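Local atomic coordinates of selenium-binding protein (Sulfolobus tokodaii, PDB entry 2ECE), a protein that is of unknown function but, as a beta-propeller member of the selenium-binding protein family, may bind selenium. Residues 371-374 with 375-379; 129-132 with 133-137. All coordinates share one frame; numbering follows the deposited sequence.

Contact 1: 371-374 with 375-379; sequences ADHP and AGHKL
Between H373 and H377 the backbone doubles back through a type I beta turn spanning H373 to G376, and the amide of H373 closes the bend by giving its hydrogen to H377 O, 2.9 Å from H373 N, nearly straight at 167° and in the carbonyl plane. In return H373 O receives G376 N at 2.7 Å from above the plane of its carbonyl, while at the backbone angles of G376 a side chain would press on the preceding carbonyl oxygen. The H373 side chain joins the same turn. With CG anti to the backbone N (chi1 -165°), ND1 is brought to the amide of A375, which meets the ring at its edge; ND1 accepts the amide hydrogen at 3.1 Å from A375 N, the donor tilted modestly from the ring plane. The methyl of A375 packs against that nitrogen. H377 runs alongside H373, pointing the same way, and turns an edge toward its face in an offset edge-to-face pair, ring planes at 65° and centroids 5.4 Å apart. Farther along the loop, K378, bent at chi2, carries NZ to within 2.7 Å of D372 OD2, which it meets on the syn side in a salt bridge; its CD lies beside the same carboxylate. L379 CD1 lies 3.5 Å from A371 O, just before the turn, and close to H373 N, with CD2 beside H373 CB. Outside the loop, F436 stacks on H377 and meets H373 edge-to-face, tying the turn to strand 429-438, an edge strand of the sheet that strand 386-388 begins. The acceptor role of ND1 in H373 is consistent with a neutral imidazole carrying its hydrogen on NE2, and the bond to A375 N fixes the rotation of the ring.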
loop_
_atom_site.group_PDB
_atom_site.type_symbol
_atom_site.label_atom_id
_atom_site.label_comp_id
_atom_site.label_asym_id
_atom_site.label_seq_id
_atom_site.Cartn_x
_atom_site.Cartn_y
_atom_site.Cartn_z
ATOM N N ALA A 371 17.080 14.273 -6.164
ATOM C CA ALA A 371 18.047 13.293 -6.643
ATOM C C ALA A 371 17.640 12.565 -7.916
ATOM O O ALA A 371 16.565 11.966 -7.987
ATOM C CB ALA A 371 18.335 12.278 -5.538
ATOM N N ASP A 372 18.507 12.622 -8.923
ATOM C CA ASP A 372 18.249 11.936 -10.179
ATOM C C ASP A 372 18.723 10.500 -10.032
ATOM O O ASP A 372 19.442 10.172 -9.091
ATOM C CB ASP A 372 18.989 12.605 -11.340
ATOM C CG ASP A 372 18.390 13.945 -11.719
ATOM O OD1 ASP A 372 17.197 14.175 -11.422
ATOM O OD2 ASP A 372 19.107 14.759 -12.333
ATOM N N HIS A 373 18.317 9.645 -10.961
ATOM C CA HIS A 373 18.704 8.239 -10.927
ATOM C C HIS A 373 20.175 8.109 -11.325
ATOM O O HIS A 373 20.657 8.843 -12.189
ATOM C CB HIS A 373 17.815 7.448 -11.893
ATOM C CG HIS A 373 17.873 5.964 -11.705
ATOM N ND1 HIS A 373 18.825 5.170 -12.308
ATOM C CD2 HIS A 373 17.090 5.128 -10.982
ATOM C CE1 HIS A 373 18.623 3.910 -11.968
ATOM N NE2 HIS A 373 17.577 3.856 -11.164
ATOM N N PRO A 374 20.913 7.184 -10.688
ATOM C CA PRO A 374 22.330 6.989 -11.010
ATOM C C PRO A 374 22.604 6.727 -12.493
ATOM O O PRO A 374 23.701 6.996 -12.983
ATOM C CB PRO A 374 22.737 5.810 -10.115
ATOM C CG PRO A 374 21.429 5.133 -9.793
ATOM C CD PRO A 374 20.505 6.297 -9.588
ATOM N N ALA A 375 21.607 6.207 -13.204
ATOM C CA ALA A 375 21.750 5.926 -14.631
ATOM C C ALA A 375 21.572 7.202 -15.461
ATOM O O ALA A 375 21.875 7.223 -16.654
ATOM C CB ALA A 375 20.732 4.883 -15.058
ATOM N N GLY A 376 21.073 8.258 -14.824
ATOM C CA GLY A 376 20.877 9.519 -15.519
ATOM C C GLY A 376 19.445 10.030 -15.591
ATOM O O GLY A 376 19.224 11.232 -15.773
ATOM N N HIS A 377 18.471 9.133 -15.442
ATOM C CA HIS A 377 17.059 9.508 -15.521
ATOM C C HIS A 377 16.625 10.589 -14.538
ATOM O O HIS A 377 16.967 10.543 -13.353
ATOM C CB HIS A 377 16.169 8.280 -15.304
ATOM C CG HIS A 377 16.555 7.096 -16.136
ATOM N ND1 HIS A 377 17.205 5.996 -15.614
ATOM C CD2 HIS A 377 16.384 6.842 -17.455
ATOM C CE1 HIS A 377 17.417 5.116 -16.575
ATOM N NE2 HIS A 377 16.929 5.605 -17.702
ATOM N N LYS A 378 15.864 11.561 -15.033
ATOM C CA LYS A 378 15.344 12.626 -14.186
ATOM C C LYS A 378 14.152 12.020 -13.453
ATOM O O LYS A 378 13.245 11.461 -14.076
ATOM C CB LYS A 378 14.896 13.821 -15.033
ATOM C CG LYS A 378 16.035 14.522 -15.764
ATOM C CD LYS A 378 17.033 15.131 -14.786
ATOM C CE LYS A 378 18.264 15.679 -15.506
ATOM N NZ LYS A 378 19.213 16.325 -14.554
ATOM N N LEU A 379 14.156 12.122 -12.131
ATOM C CA LEU A 379 13.080 11.551 -11.326
ATOM C C LEU A 379 12.147 12.589 -10.719
ATOM O O LEU A 379 12.542 13.330 -9.818
ATOM C CB LEU A 379 13.671 10.712 -10.191
ATOM C CG LEU A 379 14.698 9.631 -10.548
ATOM C CD1 LEU A 379 15.200 8.967 -9.263
ATOM C CD2 LEU A 379 14.066 8.600 -11.487
#

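Contact 2: 129-132 with 133-137; sequences EEVK and KVSGY
E130 and K133 cross, the bend of the glutamate at chi2 (71°) bringing its carboxylate toward K133 and V134. OE2 comes 3.6 Å from K133 CE, and the salt bridge to K133 NZ is long, at 3.8 Å. The other oxygen of E130, OE1, rests near CG2 of V134, whose side chain also lies obliquely across the glutamate and whose CG2 approaches E130 O at 3.2 Å. A different use of a side chain appears at S135: its OG sits between the backbone N and the carbonyl carbon (chi1 73°), and from there gives its hydrogen to V131 O at 2.8 Å. S135 N reaches V131 O from the opposite face of the carbonyl plane, so two donors grip one oxygen. The same OG accepts from Y137 N at 3.1 Å, forming an ST turn just where G136, with positive phi, breaks the helix. G136 N still reaches back to K132 O. Helix 128-135 follows strand 121-126, the outermost strand of one four-stranded sheet, and the chain then runs on to strand 140-145 of the next, with Y137 bonded through OH to E181 and R184 and in cation-pi contact with K179.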
loop_
_atom_site.group_PDB
_atom_site.type_symbol
_atom_site.label_atom_id
_atom_site.label_comp_id
_atom_site.label_asym_id
_atom_site.label_seq_id
_atom_site.Cartn_x
_atom_site.Cartn_y
_atom_site.Cartn_z
ATOM N N GLU A 129 -22.053 1.510 -9.064
ATOM C CA GLU A 129 -23.358 1.535 -8.425
ATOM C C GLU A 129 -23.745 0.223 -7.760
ATOM O O GLU A 129 -24.522 0.218 -6.801
ATOM C CB GLU A 129 -24.403 2.013 -9.433
ATOM C CG GLU A 129 -24.018 3.392 -9.953
ATOM C CD GLU A 129 -23.568 4.307 -8.806
ATOM O OE1 GLU A 129 -22.845 5.315 -9.018
ATOM O OE2 GLU A 129 -23.960 4.011 -7.663
ATOM N N GLU A 130 -23.197 -0.888 -8.244
ATOM C CA GLU A 130 -23.489 -2.179 -7.629
ATOM C C GLU A 130 -22.689 -2.243 -6.334
ATOM O O GLU A 130 -23.156 -2.772 -5.327
ATOM C CB GLU A 130 -23.072 -3.339 -8.536
ATOM C CG GLU A 130 -23.372 -4.716 -7.947
ATOM C CD GLU A 130 -24.866 -5.050 -7.923
ATOM O OE1 GLU A 130 -25.227 -6.152 -7.447
ATOM O OE2 GLU A 130 -25.678 -4.217 -8.382
ATOM N N VAL A 131 -21.468 -1.713 -6.367
ATOM C CA VAL A 131 -20.639 -1.708 -5.172
ATOM C C VAL A 131 -21.292 -0.857 -4.087
ATOM O O VAL A 131 -21.419 -1.288 -2.943
ATOM C CB VAL A 131 -19.225 -1.165 -5.466
ATOM C CG1 VAL A 131 -18.515 -0.818 -4.159
ATOM C CG2 VAL A 131 -18.418 -2.221 -6.230
ATOM N N LYS A 132 -21.720 0.345 -4.455
ATOM C CA LYS A 132 -22.352 1.250 -3.497
ATOM C C LYS A 132 -23.688 0.722 -2.986
ATOM O O LYS A 132 -24.010 0.864 -1.803
ATOM C CB LYS A 132 -22.565 2.626 -4.124
ATOM C CG LYS A 132 -21.293 3.330 -4.546
ATOM C CD LYS A 132 -21.627 4.647 -5.238
ATOM C CE LYS A 132 -20.415 5.212 -5.953
ATOM N NZ LYS A 132 -20.752 6.432 -6.734
ATOM N N LYS A 133 -24.461 0.108 -3.878
ATOM C CA LYS A 133 -25.770 -0.432 -3.510
ATOM C C LYS A 133 -25.683 -1.551 -2.473
ATOM O O LYS A 133 -26.413 -1.551 -1.481
ATOM C CB LYS A 133 -26.494 -0.950 -4.754
ATOM C CG LYS A 133 -27.811 -1.656 -4.451
ATOM C CD LYS A 133 -28.518 -2.122 -5.720
ATOM C CE LYS A 133 -28.313 -3.607 -5.966
ATOM N NZ LYS A 133 -29.222 -4.118 -7.036
ATOM N N VAL A 134 -24.780 -2.496 -2.706
ATOM C CA VAL A 134 -24.608 -3.639 -1.818
ATOM C C VAL A 134 -23.863 -3.363 -0.512
ATOM O O VAL A 134 -24.282 -3.819 0.547
ATOM C CB VAL A 134 -23.872 -4.788 -2.545
ATOM C CG1 VAL A 134 -23.735 -5.994 -1.627
ATOM C CG2 VAL A 134 -24.623 -5.166 -3.812
ATOM N N SER A 135 -22.761 -2.621 -0.586
ATOM C CA SER A 135 -21.952 -2.342 0.600
ATOM C C SER A 135 -22.208 -0.997 1.271
ATOM O O SER A 135 -21.944 -0.846 2.463
ATOM C CB SER A 135 -20.466 -2.417 0.246
ATOM O OG SER A 135 -20.086 -1.286 -0.518
ATOM N N GLY A 136 -22.694 -0.020 0.511
ATOM C CA GLY A 136 -22.936 1.300 1.073
ATOM C C GLY A 136 -21.644 2.097 1.215
ATOM O O GLY A 136 -21.611 3.126 1.891
ATOM N N TYR A 137 -20.576 1.613 0.578
ATOM C CA TYR A 137 -19.269 2.270 0.617
ATOM C C TYR A 137 -18.816 2.747 -0.762
ATOM O O TYR A 137 -19.257 2.226 -1.794
ATOM C CB TYR A 137 -18.191 1.312 1.149
ATOM C CG TYR A 137 -18.300 0.930 2.605
ATOM C CD1 TYR A 137 -18.537 1.892 3.586
ATOM C CD2 TYR A 137 -18.092 -0.391 3.015
ATOM C CE1 TYR A 137 -18.560 1.552 4.941
ATOM C CE2 TYR A 137 -18.113 -0.741 4.366
ATOM C CZ TYR A 137 -18.346 0.237 5.321
ATOM O OH TYR A 137 -18.341 -0.092 6.654
#

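How the contacts relate
Contacts 1 and 2 are separate worked examples of one principle, that a short connection can be fixed by side chains bonding to its own backbone. They lie on opposite sides of the chain's centre, their own centres 43 Å apart and their nearest atoms about 34 Å apart, so they do not touch. Contact 2 comes first in sequence and ends a helix linking two sheets of the propeller; contact 1 shapes a loop between strands 357-363 and 386-388, again from one sheet to the next. Both sit well out from the middle of the fold, the centre of contact 1 about 24 Å and that of contact 2 about 23 Å from the centre of the chain.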